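Local coordinates for protein serine-pyruvate aminotransferase (AgxT) (Sulfolobus solfataricus, PDB 3ZRP) that probably transfers the amino group of serine to pyruvate, using pyridoxal 5'-phosphate as cofactor in the manner of class-V aminotransferases, at residues E15-A20 with L252-R257; S166-E171 with K189-A194; Y39-L44 with P56-G61; A195-L200 with V246-Q251. One frame throughout, in Å; residues are numbered along the deposited sequence. Where two conformers were deposited one is given.

Interaction 1 (E15-A20 with L252-R257)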
loop_
_atom_site.group_PDB
_atom_site.type_symbol
_atom_site.label_atom_id
_atom_site.label_comp_id
_atom_site.label_asym_id
_atom_site.label_seq_id
_atom_site.Cartn_x
_atom_site.Cartn_y
_atom_site.Cartn_z
ATOM N N GLU A 15 5.558 -20.287 -6.278
ATOM C CA GLU A 15 5.776 -19.794 -7.644
ATOM C C GLU A 15 4.472 -19.464 -8.352
ATOM O O GLU A 15 4.392 -18.454 -9.051
ATOM C CB GLU A 15 6.603 -20.788 -8.473
ATOM C CG GLU A 15 8.071 -20.382 -8.677
ATOM C CD GLU A 15 8.743 -19.962 -7.390
ATOM O OE1 GLU A 15 8.451 -20.578 -6.343
ATOM O OE2 GLU A 15 9.558 -19.015 -7.424
ATOM N N ASP A 16 3.453 -20.309 -8.158
ATOM C CA ASP A 16 2.126 -20.086 -8.737
ATOM C C ASP A 16 1.578 -18.718 -8.333
ATOM O O ASP A 16 0.887 -18.062 -9.114
ATOM C CB ASP A 16 1.124 -21.145 -8.260
ATOM C CG ASP A 16 1.477 -22.539 -8.720
ATOM O OD1 ASP A 16 1.186 -22.874 -9.887
ATOM O OD2 ASP A 16 2.032 -23.295 -7.899
ATOM N N VAL A 17 1.875 -18.312 -7.096
ATOM C CA VAL A 17 1.350 -17.060 -6.548
ATOM C C VAL A 17 2.052 -15.895 -7.222
ATOM O O VAL A 17 1.380 -15.002 -7.745
ATOM C CB VAL A 17 1.462 -16.982 -4.993
ATOM C CG1 VAL A 17 0.935 -15.641 -4.465
ATOM C CG2 VAL A 17 0.703 -18.131 -4.338
ATOM N N LEU A 18 3.385 -15.919 -7.246
ATOM C CA LEU A 18 4.156 -14.827 -7.871
ATOM C C LEU A 18 3.854 -14.657 -9.356
ATOM O O LEU A 18 3.751 -13.527 -9.844
ATOM C CB LEU A 18 5.655 -15.025 -7.688
ATOM C CG LEU A 18 6.235 -14.862 -6.291
ATOM C CD1 LEU A 18 7.670 -15.359 -6.336
ATOM C CD2 LEU A 18 6.143 -13.406 -5.804
ATOM N N VAL A 19 3.719 -15.784 -10.060
ATOM C CA VAL A 19 3.475 -15.793 -11.499
ATOM C C VAL A 19 2.127 -15.163 -11.830
ATOM O O VAL A 19 1.988 -14.501 -12.867
ATOM C CB VAL A 19 3.584 -17.236 -12.105
ATOM C CG1 VAL A 19 2.959 -17.294 -13.490
ATOM C CG2 VAL A 19 5.039 -17.661 -12.197
ATOM N N ALA A 20 1.145 -15.358 -10.946
ATOM C CA ALA A 20 -0.184 -14.738 -11.082
ATOM C C ALA A 20 -0.110 -13.213 -11.249
ATOM O O ALA A 20 -0.999 -12.600 -11.845
ATOM C CB ALA A 20 -1.072 -15.103 -9.890
ATOM N N LEU A 252 -2.840 -12.367 -4.555
ATOM C CA LEU A 252 -3.693 -12.754 -3.417
ATOM C C LEU A 252 -4.823 -13.729 -3.832
ATOM O O LEU A 252 -5.116 -14.680 -3.104
ATOM C CB LEU A 252 -4.280 -11.519 -2.671
ATOM C CG LEU A 252 -5.160 -11.831 -1.432
ATOM C CD1 LEU A 252 -4.371 -12.570 -0.313
ATOM C CD2 LEU A 252 -5.851 -10.586 -0.849
ATOM N N ALA A 253 -5.459 -13.490 -4.977
ATOM C CA ALA A 253 -6.574 -14.374 -5.411
ATOM C C ALA A 253 -6.090 -15.812 -5.671
ATOM O O ALA A 253 -6.793 -16.808 -5.370
ATOM C CB ALA A 253 -7.261 -13.801 -6.651
ATOM N N GLU A 254 -4.886 -15.902 -6.221
ATOM C CA GLU A 254 -4.230 -17.164 -6.471
ATOM C C GLU A 254 -3.820 -17.843 -5.162
ATOM O O GLU A 254 -3.961 -19.056 -5.039
ATOM C CB GLU A 254 -3.013 -16.960 -7.382
ATOM C CG GLU A 254 -2.227 -18.245 -7.740
ATOM C CD GLU A 254 -3.041 -19.294 -8.543
ATOM O OE1 GLU A 254 -4.189 -19.021 -8.963
ATOM O OE2 GLU A 254 -2.508 -20.404 -8.755
ATOM N N ALA A 255 -3.293 -17.083 -4.191
ATOM C CA ALA A 255 -3.046 -17.667 -2.862
ATOM C C ALA A 255 -4.341 -18.258 -2.297
ATOM O O ALA A 255 -4.350 -19.397 -1.800
ATOM C CB ALA A 255 -2.446 -16.636 -1.894
ATOM N N PHE A 256 -5.438 -17.512 -2.377
ATOM C CA PHE A 256 -6.697 -18.037 -1.854
ATOM C C PHE A 256 -7.186 -19.293 -2.607
ATOM O O PHE A 256 -7.813 -20.179 -1.991
ATOM C CB PHE A 256 -7.794 -16.966 -1.847
ATOM C CG PHE A 256 -7.785 -16.078 -0.626
ATOM C CD1 PHE A 256 -7.859 -16.626 0.662
ATOM C CD2 PHE A 256 -7.733 -14.687 -0.762
ATOM C CE1 PHE A 256 -7.861 -15.799 1.793
ATOM C CE2 PHE A 256 -7.743 -13.856 0.363
ATOM C CZ PHE A 256 -7.801 -14.412 1.640
ATOM N N ARG A 257 -6.917 -19.365 -3.916
ATOM C CA ARG A 257 -7.288 -20.564 -4.709
ATOM C C ARG A 257 -6.549 -21.780 -4.151
ATOM O O ARG A 257 -7.157 -22.807 -3.885
ATOM C CB ARG A 257 -7.026 -20.379 -6.212
ATOM C CG ARG A 257 -7.752 -21.418 -7.128
ATOM C CD ARG A 257 -7.290 -21.323 -8.612
ATOM N NE ARG A 257 -5.844 -21.540 -8.750
ATOM C CZ ARG A 257 -5.249 -22.737 -8.764
ATOM N NH1 ARG A 257 -5.968 -23.857 -8.657
ATOM N NH2 ARG A 257 -3.928 -22.818 -8.890
#
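E254 has the largest share of the contact with helix 15-20, meeting D16, V17 and A20. Its CB lies 3.7 Å from A20 CB, and its CG, anti to the backbone N (chi1 -179°), is 3.4 Å from D16 O. The chain bends at chi2, which sets CD; OE2 beyond it lies 3.7 Å from D16 CB. At A255 the contact turns apolar: V17 CG2 reaches A255 CB at 4.3 Å, with S193 packing against both residues. R257, one turn further on, grips the carboxylate of E254 side-on in a salt bridge. R257 NE bonds to E254 OE1 at 3.0 Å, almost straight at 176°, and R257 NH2 bonds to E254 OE2 at 2.8 Å. An alanine at E254 would probably leave R257 without this carboxylate and open a gap beside the D16 carbonyl. The short helix 15-20 packs nearly antiparallel against helix 246-262, the axes approaching to 8.3 Å at 151°. D16 is a calcium ligand seen in this protein, though no calcium is bound to this chain. Its OD1 lies 4.6 Å from E254 OE2, so the arginine is likely to offset part of the repulsion between two neighbouring carboxylates.

Interaction 2 (S166-E171 with K189-A194). With PLP (pyridoxal-5'-phosphate), chain C.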
loop_
_atom_site.group_PDB
_atom_site.type_symbol
_atom_site.label_atom_id
_atom_site.label_comp_id
_atom_site.label_asym_id
_atom_site.label_seq_id
_atom_site.Cartn_x
_atom_site.Cartn_y
_atom_site.Cartn_z
ATOM N N SER A 166 -0.595 -12.657 12.211
ATOM C CA SER A 166 0.178 -13.902 12.278
ATOM C C SER A 166 -0.646 -15.134 12.694
ATOM O O SER A 166 -0.095 -16.149 13.162
ATOM C CB SER A 166 1.362 -13.733 13.217
ATOM O OG SER A 166 2.291 -12.858 12.634
ATOM N N SER A 167 -1.955 -15.068 12.515
ATOM C CA SER A 167 -2.779 -16.246 12.810
ATOM C C SER A 167 -3.695 -16.747 11.663
ATOM O O SER A 167 -3.861 -17.977 11.472
ATOM C CB SER A 167 -3.614 -16.012 14.079
ATOM O OG SER A 167 -4.667 -15.116 13.772
ATOM N N VAL A 168 -4.302 -15.821 10.916
ATOM C CA VAL A 168 -5.242 -16.174 9.863
ATOM C C VAL A 168 -4.524 -16.984 8.770
ATOM O O VAL A 168 -3.455 -16.590 8.293
ATOM C CB VAL A 168 -5.981 -14.930 9.254
ATOM C CG1 VAL A 168 -6.946 -15.332 8.120
ATOM C CG2 VAL A 168 -6.692 -14.149 10.351
ATOM N N GLY A 169 -5.116 -18.116 8.413
ATOM C CA GLY A 169 -4.554 -19.037 7.439
ATOM C C GLY A 169 -3.712 -20.116 8.088
ATOM O O GLY A 169 -3.181 -20.979 7.389
ATOM N N ALA A 170 -3.584 -20.086 9.415
ATOM C CA ALA A 170 -2.743 -21.075 10.111
ATOM C C ALA A 170 -3.343 -21.597 11.422
ATOM O O ALA A 170 -3.183 -22.781 11.744
ATOM C CB ALA A 170 -1.350 -20.486 10.369
ATOM N N GLU A 171 -3.971 -20.706 12.191
ATOM C CA GLU A 171 -4.624 -21.055 13.466
ATOM C C GLU A 171 -6.108 -21.101 13.182
ATOM O O GLU A 171 -6.583 -20.461 12.231
ATOM C CB GLU A 171 -4.347 -20.009 14.577
ATOM C CG GLU A 171 -2.865 -19.631 14.810
ATOM C CD GLU A 171 -2.109 -20.562 15.766
ATOM O OE1 GLU A 171 -2.679 -21.549 16.275
ATOM O OE2 GLU A 171 -0.926 -20.304 16.028
ATOM N N LYS A 189 1.734 -12.926 5.395
ATOM C CA LYS A 189 2.139 -13.820 6.498
ATOM C C LYS A 189 1.617 -15.262 6.267
ATOM O O LYS A 189 2.070 -15.929 5.302
ATOM C CB LYS A 189 1.931 -13.181 7.901
ATOM C CG LYS A 189 2.922 -11.961 8.158
ATOM C CD LYS A 189 3.134 -11.447 9.620
ATOM C CE LYS A 189 3.828 -10.007 9.678
ATOM N NZ LYS A 189 4.048 -9.367 11.066
ATOM N N ALA A 190 0.669 -15.750 7.072
ATOM C CA ALA A 190 0.238 -17.149 6.921
ATOM C C ALA A 190 -0.562 -17.419 5.639
ATOM O O ALA A 190 -0.691 -18.577 5.209
ATOM C CB ALA A 190 -0.485 -17.654 8.168
ATOM N N LEU A 191 -1.065 -16.352 5.010
ATOM C CA LEU A 191 -1.704 -16.467 3.698
ATOM C C LEU A 191 -0.656 -16.712 2.618
ATOM O O LEU A 191 -0.969 -17.252 1.559
ATOM C CB LEU A 191 -2.541 -15.224 3.365
ATOM C CG LEU A 191 -3.691 -14.947 4.339
ATOM C CD1 LEU A 191 -4.406 -13.650 4.002
ATOM C CD2 LEU A 191 -4.709 -16.141 4.383
ATOM N N GLY A 192 0.591 -16.314 2.899
ATOM C CA GLY A 192 1.737 -16.635 2.019
ATOM C C GLY A 192 1.686 -15.966 0.652
ATOM O O GLY A 192 2.127 -16.549 -0.339
ATOM N N SER A 193 1.159 -14.738 0.585
ATOM C CA SER A 193 1.125 -14.001 -0.690
ATOM C C SER A 193 2.090 -12.810 -0.660
ATOM O O SER A 193 2.829 -12.614 0.313
ATOM C CB SER A 193 -0.286 -13.532 -0.994
ATOM O OG SER A 193 -0.336 -13.049 -2.325
ATOM N N ALA A 194 2.111 -12.019 -1.723
ATOM C CA ALA A 194 3.037 -10.869 -1.752
ATOM C C ALA A 194 2.536 -9.745 -0.817
ATOM O O ALA A 194 1.331 -9.580 -0.640
ATOM C CB ALA A 194 3.187 -10.357 -3.179
HETATM N N1 PLP C . 0.486 -7.465 13.913
HETATM C C2 PLP C . 1.255 -8.604 13.983
HETATM C C2A PLP C . 0.876 -9.674 14.973
HETATM C C3 PLP C . 2.367 -8.775 13.129
HETATM O O3 PLP C . 3.019 -9.815 13.176
HETATM C C4 PLP C . 2.701 -7.787 12.197
HETATM C C4A PLP C . 3.891 -8.021 11.259
HETATM C C5 PLP C . 1.903 -6.623 12.174
HETATM C C6 PLP C . 0.780 -6.476 13.014
HETATM C C5A PLP C . 2.161 -5.481 11.235
HETATM O O4P PLP C . 1.928 -5.796 9.860
HETATM P P PLP C . 2.565 -4.974 8.663
HETATM O O1P PLP C . 2.021 -5.701 7.474
HETATM O O2P PLP C . 4.030 -5.162 8.877
HETATM O O3P PLP C . 2.061 -3.590 8.877
HETATM O O HOH W 1 -1.766 -14.643 8.503
#
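K189 starts with CG anti to its own carbonyl carbon (chi1 -68°) and is extended from there on, a course that takes its chain past S166 to the cofactor. S166 OG, likewise anti to the carbonyl carbon, lies 3.4 Å from K189 CD; the hydroxyl is also hydrogen-bonded to T138 OG1. At the end of the lysine, NZ is covalently joined to PLP C4A at 1.4 Å, consistent with the internal aldimine of this enzyme class. T138, T64, G63 and Q188, with Y240 and T243 of the second subunit, complete the hydrogen bonding of the cofactor. This is the expected layout of a fold-type I aminotransferase: the lysine sits in the loop after strand 182-186 of the mixed sheet, and S166 in the loop after strand 157-163. Behind the lysine, a type I beta turn from K189 to G192 is closed by the bond from G192 N to K189 O at 2.8 Å. The turn presents A190 CB to the other loop, 3.7 Å from A170 CB and 3.2 Å from V168 O. No direct hydrogen bond joins the loops; a water bridges them, donating to V168 O at 2.6 Å and accepting from A190 N at 3.0 Å. Further along, V168 CG1 meets L191 CD2 at 4.4 Å. G169 has a positive phi of 93° that favours glycine, and a side chain there would also run into L191 CD2 and A190 O.

Interaction 3 (Y39-L44 with P56-G61)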
loop_
_atom_site.group_PDB
_atom_site.type_symbol
_atom_site.label_atom_id
_atom_site.label_comp_id
_atom_site.label_asym_id
_atom_site.label_seq_id
_atom_site.Cartn_x
_atom_site.Cartn_y
_atom_site.Cartn_z
ATOM N N TYR A 39 -13.028 -12.567 -5.753
ATOM C CA TYR A 39 -12.581 -13.869 -5.305
ATOM C C TYR A 39 -11.807 -13.799 -3.977
ATOM O O TYR A 39 -11.978 -14.648 -3.093
ATOM C CB TYR A 39 -11.768 -14.565 -6.398
ATOM C CG TYR A 39 -11.407 -15.979 -6.033
ATOM C CD1 TYR A 39 -12.273 -17.047 -6.350
ATOM C CD2 TYR A 39 -10.233 -16.262 -5.337
ATOM C CE1 TYR A 39 -11.944 -18.366 -6.007
ATOM C CE2 TYR A 39 -9.903 -17.565 -4.990
ATOM C CZ TYR A 39 -10.766 -18.613 -5.322
ATOM O OH TYR A 39 -10.433 -19.897 -4.965
ATOM N N SER A 40 -10.938 -12.798 -3.840
ATOM C CA SER A 40 -10.193 -12.624 -2.592
ATOM C C SER A 40 -11.111 -12.270 -1.430
ATOM O O SER A 40 -10.933 -12.769 -0.311
ATOM C CB SER A 40 -9.076 -11.571 -2.774
ATOM O OG SER A 40 -8.183 -12.009 -3.766
ATOM N N LEU A 41 -12.098 -11.414 -1.698
ATOM C CA LEU A 41 -13.080 -11.064 -0.700
ATOM C C LEU A 41 -13.795 -12.318 -0.165
ATOM O O LEU A 41 -13.944 -12.475 1.055
ATOM C CB LEU A 41 -14.063 -10.014 -1.239
ATOM C CG LEU A 41 -13.455 -8.637 -1.540
ATOM C CD1 LEU A 41 -14.451 -7.763 -2.217
ATOM C CD2 LEU A 41 -12.937 -7.950 -0.257
ATOM N N LYS A 42 -14.198 -13.220 -1.066
ATOM C CA LYS A 42 -14.828 -14.489 -0.642
ATOM C C LYS A 42 -13.869 -15.377 0.138
ATOM O O LYS A 42 -14.260 -16.001 1.130
ATOM C CB LYS A 42 -15.398 -15.266 -1.842
ATOM C CG LYS A 42 -16.534 -14.550 -2.494
ATOM C CD LYS A 42 -17.074 -15.313 -3.681
ATOM C CE LYS A 42 -17.752 -14.362 -4.666
ATOM N NZ LYS A 42 -18.941 -13.681 -4.086
ATOM N N GLY A 43 -12.611 -15.388 -0.311
ATOM C CA GLY A 43 -11.542 -16.131 0.322
ATOM C C GLY A 43 -11.288 -15.684 1.742
ATOM O O GLY A 43 -10.995 -16.526 2.596
ATOM N N LEU A 44 -11.394 -14.366 1.988
ATOM C CA LEU A 44 -11.319 -13.829 3.344
ATOM C C LEU A 44 -12.417 -14.403 4.236
ATOM O O LEU A 44 -12.145 -14.815 5.356
ATOM C CB LEU A 44 -11.354 -12.290 3.343
ATOM C CG LEU A 44 -10.861 -11.542 4.595
ATOM C CD1 LEU A 44 -9.488 -12.005 5.107
ATOM C CD2 LEU A 44 -10.826 -10.044 4.333
ATOM N N PRO A 56 -16.131 -8.394 3.949
ATOM C CA PRO A 56 -14.661 -8.313 3.788
ATOM C C PRO A 56 -14.227 -6.990 3.137
ATOM O O PRO A 56 -14.955 -6.419 2.322
ATOM C CB PRO A 56 -14.352 -9.488 2.863
ATOM C CG PRO A 56 -15.649 -9.601 2.009
ATOM C CD PRO A 56 -16.752 -9.303 2.967
ATOM N N LEU A 57 -13.033 -6.493 3.502
ATOM C CA LEU A 57 -12.422 -5.375 2.784
ATOM C C LEU A 57 -10.926 -5.654 2.613
ATOM O O LEU A 57 -10.278 -6.215 3.512
ATOM C CB LEU A 57 -12.594 -4.032 3.521
ATOM C CG LEU A 57 -13.998 -3.457 3.752
ATOM C CD1 LEU A 57 -14.474 -3.813 5.147
ATOM C CD2 LEU A 57 -14.092 -1.953 3.521
ATOM N N ILE A 58 -10.397 -5.281 1.457
ATOM C CA ILE A 58 -8.976 -5.409 1.177
ATOM C C ILE A 58 -8.460 -3.992 0.889
ATOM O O ILE A 58 -8.977 -3.298 0.024
ATOM C CB ILE A 58 -8.758 -6.402 0.020
ATOM C CG1 ILE A 58 -9.210 -7.806 0.468
ATOM C CG2 ILE A 58 -7.306 -6.383 -0.483
ATOM C CD1 ILE A 58 -9.302 -8.834 -0.694
ATOM N N ILE A 59 -7.471 -3.534 1.655
ATOM C CA ILE A 59 -7.025 -2.129 1.528
ATOM C C ILE A 59 -5.527 -2.124 1.311
ATOM O O ILE A 59 -4.878 -3.126 1.587
ATOM C CB ILE A 59 -7.418 -1.265 2.769
ATOM C CG1 ILE A 59 -6.751 -1.797 4.055
ATOM C CG2 ILE A 59 -8.987 -1.265 2.980
ATOM C CD1 ILE A 59 -6.864 -0.837 5.286
ATOM N N PRO A 60 -4.976 -1.002 0.780
ATOM C CA PRO A 60 -3.509 -0.976 0.673
ATOM C C PRO A 60 -2.796 -0.920 2.012
ATOM O O PRO A 60 -3.332 -0.406 2.998
ATOM C CB PRO A 60 -3.226 0.311 -0.133
ATOM C CG PRO A 60 -4.571 0.671 -0.768
ATOM C CD PRO A 60 -5.579 0.228 0.256
ATOM N N GLY A 61 -1.561 -1.411 1.996
ATOM C CA GLY A 61 -0.634 -1.286 3.091
ATOM C C GLY A 61 -0.255 -2.629 3.652
ATOM O O GLY A 61 0.563 -3.375 3.076
#
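P56 and L41 cross at about a right angle at the heart of this contact, with P56 CG 3.6 Å from L41 CB. The same ring carbon lies 3.5 Å from L41 O, so the proline packs against the helix backbone as well as its side chain. L41 CG is anti to the carbonyl carbon (chi1 -66°), and the leucine's outer end reaches the strand, where L41 CD2 is 3.6 Å from P56 O. CD2 also touches I58, lying 3.8 Å from I58 CD1. That same isoleucine methyl presses on S40 CB at 3.4 Å, tighter than usual van der Waals contact. On the other flank L44 runs past P56 in the opposite sense, and L44 CD2 approaches P56 CB to 3.9 Å.

P56 and I58 both direct their CB toward the helix, whereas that of L57 points away. The segment axes come within 7.8 Å at 122°, as helix 31-48 lies across strand 55-60, an outermost strand of the mixed sheet within this chain. The next shell fixes the partners: L57 and I59 pair through their backbones with L200 and G198 of strand 197-202, S40 OG is hydrogen-bonded to A36 O within its own helix, and M230 packs on L41 and L57. I58 and L44 also rest on L197 and L199 of the neighbouring strand.

With no hydrogen bond between the two segments, the helix is held to the sheet edge by buried apolar packing, whose fit depends on the shapes of L41, P56 and I58.

Interaction 4 (A195-L200 with V246-Q251)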
loop_
_atom_site.group_PDB
_atom_site.type_symbol
_atom_site.label_atom_id
_atom_site.label_comp_id
_atom_site.label_asym_id
_atom_site.label_seq_id
_atom_site.Cartn_x
_atom_site.Cartn_y
_atom_site.Cartn_z
ATOM N N ALA A 195 3.464 -8.964 -0.255
ATOM C CA ALA A 195 3.151 -7.866 0.672
ATOM C C ALA A 195 2.502 -6.675 -0.022
ATOM O O ALA A 195 2.707 -6.479 -1.237
ATOM C CB ALA A 195 4.433 -7.406 1.407
ATOM N N GLY A 196 1.705 -5.902 0.736
ATOM C CA GLY A 196 1.074 -4.680 0.205
ATOM C C GLY A 196 -0.417 -4.493 0.465
ATOM O O GLY A 196 -0.990 -3.476 0.076
ATOM N N LEU A 197 -1.029 -5.460 1.151
ATOM C CA LEU A 197 -2.467 -5.434 1.450
ATOM C C LEU A 197 -2.759 -5.698 2.918
ATOM O O LEU A 197 -2.182 -6.624 3.510
ATOM C CB LEU A 197 -3.210 -6.485 0.605
ATOM C CG LEU A 197 -3.085 -6.362 -0.913
ATOM C CD1 LEU A 197 -3.706 -7.625 -1.584
ATOM C CD2 LEU A 197 -3.742 -5.085 -1.405
ATOM N N GLY A 198 -3.648 -4.892 3.496
ATOM C CA GLY A 198 -4.259 -5.198 4.785
ATOM C C GLY A 198 -5.625 -5.799 4.467
ATOM O O GLY A 198 -6.185 -5.467 3.428
ATOM N N LEU A 199 -6.103 -6.727 5.301
ATOM C CA LEU A 199 -7.376 -7.421 5.046
ATOM C C LEU A 199 -8.263 -7.402 6.277
ATOM O O LEU A 199 -7.807 -7.668 7.375
ATOM C CB LEU A 199 -7.133 -8.875 4.621
ATOM C CG LEU A 199 -6.548 -9.173 3.243
ATOM C CD1 LEU A 199 -5.091 -8.911 3.260
ATOM C CD2 LEU A 199 -6.809 -10.630 2.875
ATOM N N LEU A 200 -9.554 -7.101 6.105
ATOM C CA LEU A 200 -10.439 -6.947 7.265
ATOM C C LEU A 200 -11.750 -7.656 7.010
ATOM O O LEU A 200 -12.186 -7.692 5.892
ATOM C CB LEU A 200 -10.708 -5.450 7.563
ATOM C CG LEU A 200 -9.444 -4.599 7.877
ATOM C CD1 LEU A 200 -9.001 -3.771 6.621
ATOM C CD2 LEU A 200 -9.648 -3.698 9.055
ATOM N N VAL A 246 -2.883 -3.412 -7.731
ATOM C CA VAL A 246 -3.628 -4.277 -8.683
ATOM C C VAL A 246 -3.014 -5.690 -8.777
ATOM O O VAL A 246 -3.708 -6.712 -8.584
ATOM C CB VAL A 246 -3.764 -3.570 -10.078
ATOM C CG1 VAL A 246 -4.230 -4.517 -11.166
ATOM C CG2 VAL A 246 -4.726 -2.360 -9.988
ATOM N N HIS A 247 -1.708 -5.743 -9.043
ATOM C CA HIS A 247 -1.018 -7.022 -9.238
ATOM C C HIS A 247 -0.843 -7.816 -7.939
ATOM O O HIS A 247 -0.797 -9.053 -7.955
ATOM C CB HIS A 247 0.280 -6.817 -10.013
ATOM C CG HIS A 247 0.061 -6.335 -11.423
ATOM N ND1 HIS A 247 -0.184 -5.010 -11.734
ATOM C CD2 HIS A 247 0.019 -7.009 -12.599
ATOM C CE1 HIS A 247 -0.364 -4.893 -13.041
ATOM N NE2 HIS A 247 -0.249 -6.092 -13.588
ATOM N N VAL A 248 -0.749 -7.111 -6.815
ATOM C CA VAL A 248 -0.659 -7.762 -5.501
ATOM C C VAL A 248 -1.985 -8.485 -5.217
ATOM O O VAL A 248 -2.002 -9.549 -4.616
ATOM C CB VAL A 248 -0.344 -6.726 -4.393
ATOM C CG1 VAL A 248 -0.319 -7.366 -3.012
ATOM C CG2 VAL A 248 1.005 -6.105 -4.669
ATOM N N ILE A 249 -3.079 -7.876 -5.639
ATOM C CA ILE A 249 -4.421 -8.466 -5.448
ATOM C C ILE A 249 -4.631 -9.700 -6.363
ATOM O O ILE A 249 -5.314 -10.668 -5.977
ATOM C CB ILE A 249 -5.523 -7.420 -5.662
ATOM C CG1 ILE A 249 -5.548 -6.434 -4.472
ATOM C CG2 ILE A 249 -6.919 -8.086 -5.747
ATOM C CD1 ILE A 249 -6.351 -5.161 -4.689
ATOM N N LEU A 250 -4.064 -9.662 -7.567
ATOM C CA LEU A 250 -4.071 -10.841 -8.461
ATOM C C LEU A 250 -3.335 -12.010 -7.790
ATOM O O LEU A 250 -3.818 -13.156 -7.793
ATOM C CB LEU A 250 -3.387 -10.510 -9.802
ATOM C CG LEU A 250 -4.021 -9.440 -10.719
ATOM C CD1 LEU A 250 -3.185 -9.242 -11.998
ATOM C CD2 LEU A 250 -5.441 -9.797 -11.043
ATOM N N GLN A 251 -2.154 -11.713 -7.231
ATOM C CA GLN A 251 -1.383 -12.714 -6.492
ATOM C C GLN A 251 -2.193 -13.263 -5.303
ATOM O O GLN A 251 -2.235 -14.484 -5.084
ATOM C CB GLN A 251 -0.017 -12.145 -6.053
ATOM C CG GLN A 251 0.908 -11.863 -7.242
ATOM C CD GLN A 251 2.110 -10.972 -6.924
ATOM O OE1 GLN A 251 1.977 -9.927 -6.297
ATOM N NE2 GLN A 251 3.283 -11.371 -7.397
#
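L197 meets V248 and I249 through apolar contacts, the main kind here. L197 CG lies 3.6 Å from V248 CG1, the two side chains sliding past each other in opposite directions. Against I249 the leucine is turned at about a right angle, and both its methyls straddle one carbon: I249 CG1 is 3.6 Å from L197 CD1 and 3.8 Å from L197 CD2. An alanine at L197 would probably open a gap in front of V248 CG1 and I249 CG1.

The second kind sets a methyl against the backbone. V248 CG1 is anti to its own N (chi1 177°) and comes within 3.6 Å of A195 O, while V248 CG2 lies 3.8 Å from the same oxygen. V248 CG1 also approaches G196 CA at 4.4 Å; the backbone angles of G196, with phi at 132°, by themselves call for glycine.

Backbone bonding runs outside this pair of segments. G198 and L200 pair with I59 and L57 of strand 55-60, G196 with G61 just beyond it, and L199 with T185 on the other side. In the dimer, V248 also packs on V248 of the second subunit. The side chain of A195, just before the strand, is about 7 Å from the bound PLP.

No hydrogen bond crosses between the segments, so the start of helix 246-262 is held to strand 197-202 by the fit of L197 against V248 and I249 and by the V248 methyls against A195 O.

Interactions 2, 3 and 4 are buried, whereas interaction 1 lies partly open to solvent and has charged groups at its heart, with a salt bridge inside its second helix. Interaction 2 is nearest the centre of the chain and combines a covalent cofactor link with a bridging water; 3 and 4 rest on apolar packing. Interactions 1 and 4 share helix 246-262, and Q251 NE2 probably bonds to L18 O between them. Interactions 3 and 4 join helices to adjacent strands, 55-60 and 197-202, tied by backbone bonds such as L57 N to L200 O. S193 of interaction 2 packs on V17 and L252 of interaction 1, connecting the active-site loop with the helix pair.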